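Local structure of peroxiredoxin (Mycobacterium tuberculosis, 5EPF) at residues A[137-142]-A[146-151]; A[40-45]-A[53-58]; A[98-101]-A[105-108]; A[57-62]-A[71-76]. The protein probably reduces hydrogen peroxide and organic hydroperoxides to water and alcohols as a thiol-dependent peroxidase, protecting the cell against oxidative stress. All coordinates share one frame; numbering follows the deposited sequence.

Contact 1 (A[137-142]-A[146-151]); sequences DVISSE and DAHADK
Ile-139 and His-148 form a CH-pi contact in the packing of a strand against a helix, where the last strand of the central mixed sheet, at its edge, leads into the C-terminal helix. The segments 137-139 and 146-151 run nearly antiparallel, at 167°, with their axes 8.8 Å apart at closest approach. CG2 of Ile-139 lies over one face of the imidazole of His-148, 3.8 Å from the ring centroid and displaced toward the rim near ND1. With chi1 at -52°, the other branch, CG1, is placed beside the backbone N and runs alongside the aliphatic part of Lys-151, 3.8 Å from CE. A helix laid on the sheet in this way closes the C-terminal beta-beta-alpha half of the thioredoxin fold, strands 125-129 and 135-139 being its antiparallel pair. Two polar partners fix how the imidazole is turned. ND1 is hydrogen-bonded to Thr-126 OG1 of the adjacent strand, and NE2 meets, in the ring plane, a water 2.7 Å away that also donates weakly to the carbonyl oxygen of Ser-141. CE1 of His-148 approaches Ile-139 O to 3.4 Å. At the other end of the interface opposite charges face each other without touching, Asp-137 OD2 and Lys-151 NZ being 5.0 Å apart. A second water joins them, donating to Asp-137 OD2 at 2.7 Å and accepting from Lys-151 NZ at 2.9 Å. Bends at the last two torsions of Lys-151 swing its ammonium group within reach of that water, while Asp-137 OD2 is also hydrogen-bonded to Thr-155 OG1 one turn further along the helix.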
loop_
_atom_site.group_PDB
_atom_site.type_symbol
_atom_site.label_atom_id
_atom_site.label_comp_id
_atom_site.label_asym_id
_atom_site.label_seq_id
_atom_site.Cartn_x
_atom_site.Cartn_y
_atom_site.Cartn_z
ATOM N N ASP A 137 -6.967 10.198 1.684
ATOM C CA ASP A 137 -6.299 10.740 0.502
ATOM C C ASP A 137 -6.068 9.594 -0.469
ATOM O O ASP A 137 -5.994 8.437 -0.061
ATOM C CB ASP A 137 -4.961 11.400 0.888
ATOM C CG ASP A 137 -4.440 12.391 -0.150
ATOM O OD1 ASP A 137 -5.139 12.714 -1.127
ATOM O OD2 ASP A 137 -3.295 12.842 0.042
ATOM N N VAL A 138 -5.982 9.931 -1.752
ATOM C CA VAL A 138 -5.653 8.999 -2.827
ATOM C C VAL A 138 -4.594 9.648 -3.708
ATOM O O VAL A 138 -4.765 10.794 -4.140
ATOM C CB VAL A 138 -6.882 8.617 -3.676
ATOM C CG1 VAL A 138 -6.491 7.597 -4.748
ATOM C CG2 VAL A 138 -8.015 8.076 -2.796
ATOM N N ILE A 139 -3.500 8.926 -3.960
ATOM C CA ILE A 139 -2.469 9.346 -4.905
ATOM C C ILE A 139 -2.520 8.389 -6.088
ATOM O O ILE A 139 -2.292 7.185 -5.929
ATOM C CB ILE A 139 -1.065 9.397 -4.272
ATOM C CG1 ILE A 139 -1.042 10.222 -2.971
ATOM C CG2 ILE A 139 -0.063 9.951 -5.308
ATOM C CD1 ILE A 139 -1.256 9.401 -1.668
ATOM N N SER A 140 -2.832 8.914 -7.275
ATOM C CA SER A 140 -3.082 8.058 -8.428
ATOM C C SER A 140 -1.835 7.860 -9.300
ATOM O O SER A 140 -0.745 8.369 -9.017
ATOM C CB SER A 140 -4.283 8.581 -9.207
ATOM O OG SER A 140 -4.174 9.972 -9.409
ATOM N N SER A 141 -2.030 7.160 -10.425
ATOM C CA SER A 141 -0.914 6.570 -11.163
ATOM C C SER A 141 -0.085 7.596 -11.920
ATOM O O SER A 141 1.043 7.282 -12.304
ATOM C CB SER A 141 -1.404 5.459 -12.097
ATOM O OG SER A 141 -2.195 6.010 -13.110
ATOM N N GLU A 142 -0.586 8.811 -12.123
ATOM C CA GLU A 142 0.166 9.793 -12.891
ATOM C C GLU A 142 1.164 10.569 -12.041
ATOM O O GLU A 142 1.960 11.330 -12.593
ATOM C CB GLU A 142 -0.784 10.749 -13.619
ATOM C CG GLU A 142 -1.398 11.817 -12.748
ATOM C CD GLU A 142 -2.661 11.400 -12.021
ATOM O OE1 GLU A 142 -2.880 10.194 -11.777
ATOM O OE2 GLU A 142 -3.462 12.305 -11.703
ATOM N N ASP A 146 8.011 9.421 -5.812
ATOM C CA ASP A 146 8.178 9.934 -4.452
ATOM C C ASP A 146 6.887 10.537 -3.922
ATOM O O ASP A 146 6.668 10.554 -2.703
ATOM C CB ASP A 146 9.279 11.000 -4.363
ATOM C CG ASP A 146 10.685 10.431 -4.470
ATOM O OD1 ASP A 146 10.877 9.210 -4.407
ATOM O OD2 ASP A 146 11.622 11.250 -4.613
ATOM N N ALA A 147 6.021 11.028 -4.820
ATOM C CA ALA A 147 4.811 11.735 -4.402
ATOM C C ALA A 147 3.879 10.835 -3.602
ATOM O O ALA A 147 3.097 11.323 -2.784
ATOM C CB ALA A 147 4.075 12.300 -5.618
ATOM N N HIS A 148 3.922 9.524 -3.824
ATOM C CA HIS A 148 3.066 8.629 -3.051
ATOM C C HIS A 148 3.332 8.761 -1.556
ATOM O O HIS A 148 2.415 9.058 -0.782
ATOM C CB HIS A 148 3.220 7.201 -3.564
ATOM C CG HIS A 148 2.606 7.016 -4.904
ATOM N ND1 HIS A 148 1.288 6.631 -5.074
ATOM C CD2 HIS A 148 3.101 7.241 -6.145
ATOM C CE1 HIS A 148 1.016 6.589 -6.366
ATOM N NE2 HIS A 148 2.094 6.968 -7.035
ATOM N N ALA A 149 4.586 8.624 -1.138
ATOM C CA ALA A 149 4.881 8.787 0.279
ATOM C C ALA A 149 4.817 10.255 0.693
ATOM O O ALA A 149 4.343 10.567 1.789
ATOM C CB ALA A 149 6.224 8.170 0.642
ATOM N N ASP A 150 5.256 11.176 -0.177
ATOM C CA ASP A 150 5.313 12.582 0.224
ATOM C C ASP A 150 3.914 13.144 0.463
ATOM O O ASP A 150 3.671 13.834 1.461
ATOM C CB ASP A 150 6.026 13.421 -0.844
ATOM C CG ASP A 150 7.515 13.090 -0.973
ATOM O OD1 ASP A 150 8.104 12.500 -0.044
ATOM O OD2 ASP A 150 8.097 13.414 -2.034
ATOM N N LYS A 151 2.983 12.883 -0.458
ATOM C CA LYS A 151 1.625 13.394 -0.283
ATOM C C LYS A 151 0.931 12.714 0.881
ATOM O O LYS A 151 0.204 13.363 1.635
ATOM C CB LYS A 151 0.802 13.237 -1.565
ATOM C CG LYS A 151 1.230 14.169 -2.658
ATOM C CD LYS A 151 0.656 13.784 -4.005
ATOM C CE LYS A 151 -0.869 13.834 -4.066
ATOM N NZ LYS A 151 -1.388 15.215 -3.947
HETATM O O HOH W 1 -2.304 15.005 -1.213
HETATM O O HOH W 2 2.322 7.136 -9.731
#

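Contact 2 (A[40-45]-A[53-58]); sequences VLFFYP and TKEACH
Phe-42 reaches from the central strand 39-43 to helix 50-61, and its side chain meets a carboxylate near its root and an alanine further out. Its CB already lies 3.8 Å from Glu-55 OE2, and CG keeps the same neighbour. Phe-42 CD1 comes closest to Glu-55 OE2, at 3.6 Å. Further out the partner changes: Phe-42 CE1 packs on Ala-56 CB at 3.9 Å, and CZ completes the approach to the same methyl at 4.1 Å. A chi1 of 69° puts CG in the crowded position between backbone N and carbonyl carbon, and from there the ring passes alongside Glu-55, whose carboxylate plane is tilted 47° from it. Phe-59, one turn along the helix, stacks on the Phe-42 ring as well. Glu-55 comes from the helix as a fully extended chain. Its OE2 takes a hydrogen bond from a water at 2.6 Å, and that water also donates to Phe-43 O at 2.7 Å, tying the carboxylate to the strand backbone without a direct bond. Glu-55 OE1 lies 4.0 Å from Tyr-44 CB and forms a salt bridge with Arg-124. Tyr-44 itself sends its hydroxyl to Gln-84. In this thioredoxin-like peroxiredoxin fold the family's PxxxTxxC motif (Pro-45, Thr-49, Cys-52) runs from the end of the strand through the loop into the first turn of helix 50-61, where Cys-52, the probable peroxidatic cysteine, sits. A buried acid is thus flanked by aromatic carbon, and its charge is probably balanced by the salt bridge to Arg-124.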
loop_
_atom_site.group_PDB
_atom_site.type_symbol
_atom_site.label_atom_id
_atom_site.label_comp_id
_atom_site.label_asym_id
_atom_site.label_seq_id
_atom_site.Cartn_x
_atom_site.Cartn_y
_atom_site.Cartn_z
ATOM N N VAL A 40 -1.042 3.703 5.304
ATOM C CA VAL A 40 -0.823 4.151 3.936
ATOM C C VAL A 40 -0.628 2.885 3.100
ATOM O O VAL A 40 0.424 2.228 3.176
ATOM C CB VAL A 40 0.380 5.094 3.833
ATOM C CG1 VAL A 40 0.533 5.575 2.389
ATOM C CG2 VAL A 40 0.217 6.269 4.777
ATOM N N LEU A 41 -1.661 2.527 2.327
ATOM C CA LEU A 41 -1.718 1.279 1.567
ATOM C C LEU A 41 -1.351 1.621 0.127
ATOM O O LEU A 41 -2.116 2.300 -0.565
ATOM C CB LEU A 41 -3.129 0.678 1.631
ATOM C CG LEU A 41 -3.311 -0.675 0.937
ATOM C CD1 LEU A 41 -2.478 -1.767 1.631
ATOM C CD2 LEU A 41 -4.796 -1.044 0.893
ATOM N N PHE A 42 -0.163 1.209 -0.310
ATOM C CA PHE A 42 0.342 1.617 -1.613
ATOM C C PHE A 42 0.373 0.421 -2.555
ATOM O O PHE A 42 1.153 -0.520 -2.354
ATOM C CB PHE A 42 1.654 2.416 -1.542
ATOM C CG PHE A 42 2.908 1.656 -1.100
ATOM C CD1 PHE A 42 3.806 1.160 -2.046
ATOM C CD2 PHE A 42 3.249 1.548 0.244
ATOM C CE1 PHE A 42 4.979 0.522 -1.658
ATOM C CE2 PHE A 42 4.432 0.899 0.639
ATOM C CZ PHE A 42 5.291 0.411 -0.318
ATOM N N PHE A 43 -0.493 0.459 -3.574
ATOM C CA PHE A 43 -0.536 -0.565 -4.613
ATOM C C PHE A 43 0.536 -0.237 -5.647
ATOM O O PHE A 43 0.581 0.878 -6.187
ATOM C CB PHE A 43 -1.887 -0.534 -5.326
ATOM C CG PHE A 43 -3.019 -1.161 -4.568
ATOM C CD1 PHE A 43 -3.381 -2.484 -4.778
ATOM C CD2 PHE A 43 -3.762 -0.399 -3.677
ATOM C CE1 PHE A 43 -4.457 -3.048 -4.076
ATOM C CE2 PHE A 43 -4.840 -0.931 -2.993
ATOM C CZ PHE A 43 -5.188 -2.264 -3.191
ATOM N N TYR A 44 1.363 -1.225 -5.966
ATOM C CA TYR A 44 2.371 -1.042 -7.000
ATOM C C TYR A 44 2.272 -2.159 -8.028
ATOM O O TYR A 44 1.907 -3.291 -7.688
ATOM C CB TYR A 44 3.798 -0.965 -6.425
ATOM C CG TYR A 44 4.201 -2.126 -5.528
ATOM C CD1 TYR A 44 4.720 -3.308 -6.060
ATOM C CD2 TYR A 44 4.094 -2.021 -4.138
ATOM C CE1 TYR A 44 5.111 -4.361 -5.223
ATOM C CE2 TYR A 44 4.468 -3.060 -3.314
ATOM C CZ TYR A 44 4.982 -4.216 -3.856
ATOM O OH TYR A 44 5.359 -5.224 -3.013
ATOM N N PRO A 45 2.579 -1.869 -9.299
ATOM C CA PRO A 45 2.355 -2.901 -10.337
ATOM C C PRO A 45 3.195 -4.156 -10.168
ATOM O O PRO A 45 2.682 -5.268 -10.335
ATOM C CB PRO A 45 2.645 -2.164 -11.662
ATOM C CG PRO A 45 2.609 -0.714 -11.350
ATOM C CD PRO A 45 2.804 -0.527 -9.874
ATOM N N THR A 53 10.674 -0.034 -7.089
ATOM C CA THR A 53 11.770 0.042 -6.130
ATOM C C THR A 53 11.966 1.471 -5.627
ATOM O O THR A 53 12.110 1.699 -4.418
ATOM C CB THR A 53 13.045 -0.493 -6.779
ATOM O OG1 THR A 53 12.838 -1.861 -7.143
ATOM C CG2 THR A 53 14.231 -0.374 -5.836
ATOM N N LYS A 54 11.913 2.463 -6.528
ATOM C CA LYS A 54 12.039 3.852 -6.090
ATOM C C LYS A 54 10.917 4.219 -5.121
ATOM O O LYS A 54 11.167 4.769 -4.042
ATOM C CB LYS A 54 12.025 4.789 -7.298
ATOM C CG LYS A 54 12.250 6.253 -6.938
ATOM C CD LYS A 54 12.399 7.121 -8.214
ATOM C CE LYS A 54 12.615 8.601 -7.898
ATOM N NZ LYS A 54 13.893 8.848 -7.159
ATOM N N GLU A 55 9.671 3.892 -5.479
ATOM C CA GLU A 55 8.534 4.249 -4.635
ATOM C C GLU A 55 8.639 3.598 -3.259
ATOM O O GLU A 55 8.483 4.268 -2.227
ATOM C CB GLU A 55 7.235 3.827 -5.328
ATOM C CG GLU A 55 6.026 4.182 -4.490
ATOM C CD GLU A 55 4.708 3.653 -4.997
ATOM O OE1 GLU A 55 4.649 2.947 -6.019
ATOM O OE2 GLU A 55 3.685 3.945 -4.323
ATOM N N ALA A 56 8.917 2.290 -3.231
ATOM C CA ALA A 56 8.921 1.547 -1.979
ATOM C C ALA A 56 10.141 1.887 -1.132
ATOM O O ALA A 56 10.050 1.898 0.101
ATOM C CB ALA A 56 8.848 0.050 -2.283
ATOM N N CYS A 57 11.286 2.166 -1.760
ATOM C CA CYS A 57 12.446 2.600 -0.989
ATOM C C CYS A 57 12.245 3.991 -0.397
ATOM O O CYS A 57 12.804 4.296 0.664
ATOM C CB CYS A 57 13.711 2.551 -1.846
ATOM S SG CYS A 57 14.307 0.866 -2.140
ATOM N N HIS A 58 11.471 4.854 -1.066
ATOM C CA HIS A 58 11.156 6.149 -0.474
ATOM C C HIS A 58 10.275 5.976 0.759
ATOM O O HIS A 58 10.528 6.607 1.793
ATOM C CB HIS A 58 10.525 7.062 -1.528
ATOM C CG HIS A 58 10.436 8.498 -1.112
ATOM N ND1 HIS A 58 11.514 9.209 -0.638
ATOM C CD2 HIS A 58 9.389 9.358 -1.106
ATOM C CE1 HIS A 58 11.139 10.448 -0.367
ATOM N NE2 HIS A 58 9.853 10.563 -0.638
HETATM O O HOH W 3 1.294 3.216 -5.021
#

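Contact 3 (A[98-101]-A[105-108]); sequences LSDA and VAAQ
The shortest bond here runs from Ala-106 N to Asp-100 OD2, 2.8 Å long with an angle of 156° at the hydrogen. Its twin joins Val-105 N to Asp-100 OD1 at 2.9 Å and is a little straighter, 164°. One carboxylate therefore takes two successive amides of the first turn of helix 104-109, one on each oxygen. Both donors arrive on the syn side, moderately out of the carboxylate plane, and the two bonds together hold the group against rotation about chi2. The reach follows from the first torsion: CG stands opposite the backbone N (chi1 -174°), carrying the carboxylate out from the end of strand 97-99 to the start of the helix. Carbon packs closely round the two bonds, with Val-105 CB 3.5 Å from Asp-100 OD1 and Ala-106 CB 3.4 Å from Asp-100 OD2. The side chains of Asp-100 and Val-105 both rest on Leu-20 and Ile-76, so the turn packs against strand 19-21 and strand 72-77 of the central sheet, away from the active-site cysteine. Strand 97-99 is the outer parallel strand of this thioredoxin-like sheet, hydrogen-bonded to 72-77. Within this buried setting the acid has no cationic partner across the contact. Two backbone N-H groups at a helix N-terminus, aided by the positive end of the helix dipole, probably stabilise its negative charge instead.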
loop_
_atom_site.group_PDB
_atom_site.type_symbol
_atom_site.label_atom_id
_atom_site.label_comp_id
_atom_site.label_asym_id
_atom_site.label_seq_id
_atom_site.Cartn_x
_atom_site.Cartn_y
_atom_site.Cartn_z
ATOM N N LEU A 98 1.946 -7.032 1.159
ATOM C CA LEU A 98 0.865 -7.998 1.043
ATOM C C LEU A 98 0.788 -8.542 -0.378
ATOM O O LEU A 98 0.983 -7.808 -1.361
ATOM C CB LEU A 98 -0.479 -7.372 1.425
ATOM C CG LEU A 98 -0.535 -6.720 2.812
ATOM C CD1 LEU A 98 -1.946 -6.204 3.055
ATOM C CD2 LEU A 98 -0.099 -7.700 3.905
ATOM N N SER A 99 0.485 -9.829 -0.483
ATOM C CA SER A 99 0.294 -10.490 -1.771
ATOM C C SER A 99 -1.201 -10.637 -2.015
ATOM O O SER A 99 -1.888 -11.343 -1.264
ATOM C CB SER A 99 0.967 -11.859 -1.776
ATOM O OG SER A 99 0.658 -12.577 -2.960
ATOM N N ASP A 100 -1.679 -9.986 -3.070
ATOM C CA ASP A 100 -3.074 -10.015 -3.499
ATOM C C ASP A 100 -3.144 -10.907 -4.736
ATOM O O ASP A 100 -3.343 -10.439 -5.855
ATOM C CB ASP A 100 -3.490 -8.569 -3.812
ATOM C CG ASP A 100 -4.960 -8.414 -4.123
ATOM O OD1 ASP A 100 -5.813 -9.169 -3.602
ATOM O OD2 ASP A 100 -5.278 -7.469 -4.874
ATOM N N ALA A 101 -2.964 -12.221 -4.531
ATOM C CA ALA A 101 -2.578 -13.100 -5.636
ATOM C C ALA A 101 -3.671 -13.267 -6.680
ATOM O O ALA A 101 -3.361 -13.611 -7.824
ATOM C CB ALA A 101 -2.103 -14.463 -5.117
ATOM N N VAL A 105 -8.391 -7.828 -3.586
ATOM C CA VAL A 105 -8.375 -6.560 -2.874
ATOM C C VAL A 105 -8.199 -5.409 -3.855
ATOM O O VAL A 105 -8.838 -4.359 -3.723
ATOM C CB VAL A 105 -7.332 -6.589 -1.738
ATOM C CG1 VAL A 105 -7.267 -5.245 -1.027
ATOM C CG2 VAL A 105 -7.675 -7.694 -0.729
ATOM N N ALA A 106 -7.378 -5.606 -4.889
ATOM C CA ALA A 106 -7.283 -4.600 -5.946
ATOM C C ALA A 106 -8.661 -4.288 -6.529
ATOM O O ALA A 106 -8.996 -3.121 -6.769
ATOM C CB ALA A 106 -6.329 -5.089 -7.037
ATOM N N ALA A 107 -9.469 -5.325 -6.779
ATOM C CA ALA A 107 -10.818 -5.112 -7.291
ATOM C C ALA A 107 -11.660 -4.306 -6.307
ATOM O O ALA A 107 -12.418 -3.413 -6.711
ATOM C CB ALA A 107 -11.483 -6.455 -7.606
ATOM N N GLN A 108 -11.532 -4.598 -5.009
ATOM C CA GLN A 108 -12.263 -3.832 -4.007
ATOM C C GLN A 108 -11.921 -2.347 -4.090
ATOM O O GLN A 108 -12.794 -1.494 -3.920
ATOM C CB GLN A 108 -11.951 -4.374 -2.612
ATOM C CG GLN A 108 -12.474 -3.500 -1.497
ATOM C CD GLN A 108 -11.875 -3.821 -0.136
ATOM O OE1 GLN A 108 -12.159 -3.137 0.839
ATOM N NE2 GLN A 108 -11.033 -4.845 -0.071
#

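Contact 4 (A[57-62]-A[71-76]); sequences CHFRDL and ASRVGI. With SO4 (sulfate ion), chain B.
Phe-59 is the first residue of 57-62 to touch strand 72-77, its ring atom CD1 lying 3.9 Å from Arg-73 CG while the two side chains run alongside each other in opposite directions. Its carbonyl does more: Arg-73 NH1 donates to Phe-59 O at 2.9 Å, 162° at the hydrogen, in the guanidinium plane but well above the carbonyl plane. The Arg-73 chain bends at chi3 to get there, and its NH2 forms a salt bridge with Asp-94. The Arg-60 side chain leaves its CA on the side turned from the strand. One face of its guanidinium lies against Cys-57 SG, and its edge binds a sulfate, Arg-60 NH1 to sulfate O1 at 3.0 Å and Arg-60 NH2 to sulfate O3 at 2.9 Å; Arg-91 and Arg-92 hold the same ion, which is probably from the crystallisation liquor. Asp-61 forms a salt bridge with Arg-60, whose NE and NH2 both donate to the single oxygen OD1. Leu-62 N, where the helix ends, donates to Phe-59 O at 3.2 Å from the face opposite Arg-73. The contact ties helix to strand within the beta-alpha-beta unit 39-77 of the thioredoxin-like fold. An arginine thus serves a carbonyl near the helix C-terminus, whose partial negative charge it probably offsets.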
loop_
_atom_site.group_PDB
_atom_site.type_symbol
_atom_site.label_atom_id
_atom_site.label_comp_id
_atom_site.label_asym_id
_atom_site.label_seq_id
_atom_site.Cartn_x
_atom_site.Cartn_y
_atom_site.Cartn_z
ATOM N N CYS A 57 11.286 2.166 -1.760
ATOM C CA CYS A 57 12.446 2.600 -0.989
ATOM C C CYS A 57 12.245 3.991 -0.397
ATOM O O CYS A 57 12.804 4.296 0.664
ATOM C CB CYS A 57 13.711 2.551 -1.846
ATOM S SG CYS A 57 14.307 0.866 -2.140
ATOM N N HIS A 58 11.471 4.854 -1.066
ATOM C CA HIS A 58 11.156 6.149 -0.474
ATOM C C HIS A 58 10.275 5.976 0.759
ATOM O O HIS A 58 10.528 6.607 1.793
ATOM C CB HIS A 58 10.525 7.062 -1.528
ATOM C CG HIS A 58 10.436 8.498 -1.112
ATOM N ND1 HIS A 58 11.514 9.209 -0.638
ATOM C CD2 HIS A 58 9.389 9.358 -1.106
ATOM C CE1 HIS A 58 11.139 10.448 -0.367
ATOM N NE2 HIS A 58 9.853 10.563 -0.638
ATOM N N PHE A 59 9.281 5.076 0.695
ATOM C CA PHE A 59 8.532 4.717 1.899
ATOM C C PHE A 59 9.453 4.185 2.990
ATOM O O PHE A 59 9.319 4.566 4.162
ATOM C CB PHE A 59 7.458 3.680 1.585
ATOM C CG PHE A 59 6.157 4.272 1.096
ATOM C CD1 PHE A 59 5.306 4.934 1.973
ATOM C CD2 PHE A 59 5.774 4.166 -0.239
ATOM C CE1 PHE A 59 4.105 5.475 1.526
ATOM C CE2 PHE A 59 4.578 4.709 -0.694
ATOM C CZ PHE A 59 3.738 5.374 0.207
ATOM N N ARG A 60 10.395 3.306 2.625
ATOM C CA ARG A 60 11.342 2.767 3.596
ATOM C C ARG A 60 12.111 3.884 4.282
ATOM O O ARG A 60 12.242 3.908 5.515
ATOM C CB ARG A 60 12.334 1.852 2.874
ATOM C CG ARG A 60 13.439 1.284 3.786
ATOM C CD ARG A 60 14.580 0.719 2.945
ATOM N NE ARG A 60 15.220 1.774 2.168
ATOM C CZ ARG A 60 16.053 1.575 1.149
ATOM N NH1 ARG A 60 16.360 0.341 0.755
ATOM N NH2 ARG A 60 16.571 2.616 0.513
ATOM N N ASP A 61 12.639 4.822 3.485
ATOM C CA ASP A 61 13.518 5.860 3.996
ATOM C C ASP A 61 12.782 6.833 4.894
ATOM O O ASP A 61 13.428 7.556 5.657
ATOM C CB ASP A 61 14.130 6.642 2.831
ATOM C CG ASP A 61 15.093 5.832 1.986
ATOM O OD1 ASP A 61 15.561 4.754 2.418
ATOM O OD2 ASP A 61 15.420 6.307 0.865
ATOM N N LEU A 62 11.450 6.889 4.810
ATOM C CA LEU A 62 10.644 7.788 5.629
ATOM C C LEU A 62 10.086 7.110 6.881
ATOM O O LEU A 62 9.101 7.596 7.454
ATOM C CB LEU A 62 9.533 8.416 4.785
ATOM C CG LEU A 62 10.006 9.454 3.768
ATOM C CD1 LEU A 62 8.870 9.793 2.793
ATOM C CD2 LEU A 62 10.512 10.707 4.463
ATOM N N ALA A 71 1.578 6.563 12.014
ATOM C CA ALA A 71 0.954 5.939 10.860
ATOM C C ALA A 71 1.887 4.854 10.354
ATOM O O ALA A 71 3.097 4.898 10.585
ATOM C CB ALA A 71 0.679 6.965 9.750
ATOM N N SER A 72 1.326 3.885 9.649
ATOM C CA SER A 72 2.130 2.796 9.134
ATOM C C SER A 72 1.945 2.625 7.631
ATOM O O SER A 72 0.939 3.010 7.041
ATOM C CB SER A 72 1.808 1.504 9.857
ATOM O OG SER A 72 0.512 1.091 9.509
ATOM N N ARG A 73 2.953 2.038 7.028
ATOM C CA ARG A 73 3.074 1.859 5.589
ATOM C C ARG A 73 2.849 0.386 5.281
ATOM O O ARG A 73 3.385 -0.474 5.973
ATOM C CB ARG A 73 4.537 2.197 5.189
ATOM C CG ARG A 73 5.015 3.591 5.642
ATOM C CD ARG A 73 6.524 3.651 5.796
ATOM N NE ARG A 73 6.897 2.905 6.966
ATOM C CZ ARG A 73 8.106 2.438 7.208
ATOM N NH1 ARG A 73 9.140 2.709 6.414
ATOM N NH2 ARG A 73 8.289 1.742 8.304
ATOM N N VAL A 74 2.079 0.090 4.238
ATOM C CA VAL A 74 1.823 -1.284 3.802
ATOM C C VAL A 74 1.826 -1.296 2.278
ATOM O O VAL A 74 0.998 -0.627 1.646
ATOM C CB VAL A 74 0.481 -1.837 4.313
ATOM C CG1 VAL A 74 0.227 -3.250 3.772
ATOM C CG2 VAL A 74 0.429 -1.834 5.848
ATOM N N GLY A 75 2.763 -2.053 1.665
ATOM C CA GLY A 75 2.745 -2.221 0.220
ATOM C C GLY A 75 1.855 -3.378 -0.175
ATOM O O GLY A 75 1.635 -4.294 0.616
ATOM N N ILE A 76 1.357 -3.357 -1.409
ATOM C CA ILE A 76 0.470 -4.414 -1.885
ATOM C C ILE A 76 0.581 -4.512 -3.398
ATOM O O ILE A 76 0.647 -3.497 -4.106
ATOM C CB ILE A 76 -0.984 -4.186 -1.396
ATOM C CG1 ILE A 76 -1.947 -5.270 -1.902
ATOM C CG2 ILE A 76 -1.471 -2.771 -1.727
ATOM C CD1 ILE A 76 -3.328 -5.197 -1.257
HETATM S S SO4 B . 19.201 0.649 -1.721
HETATM O O1 SO4 B . 18.162 -0.357 -1.558
HETATM O O2 SO4 B . 19.518 0.834 -3.153
HETATM O O3 SO4 B . 18.773 1.936 -1.164
HETATM O O4 SO4 B . 20.424 0.203 -1.047
#

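In the fold
Contacts 2 and 4 share helix 50-61 and are 7 Å apart between centres; strands 39-43 and 72-77, which they reach, are joined by backbone bonds such as Val-40 N to Ser-72 O at 2.7 Å. Contact 1 brings helix 145-158 against the same helix, where Asp-150 OD1 and His-58 NE2 lie 2.7 Å apart in a probable hydrogen bond. Contact 3 lies at the far edge of the sheet, its centre 19 Å from that of contact 1, and meets contact 2 through Phe-43 packing on Ala-106. Contact 2 is nearest to the reactive centre: the side chain of Tyr-44 is about 4 Å from that of Cys-52, against about 9 Å for His-148 and 10 Å for Phe-59.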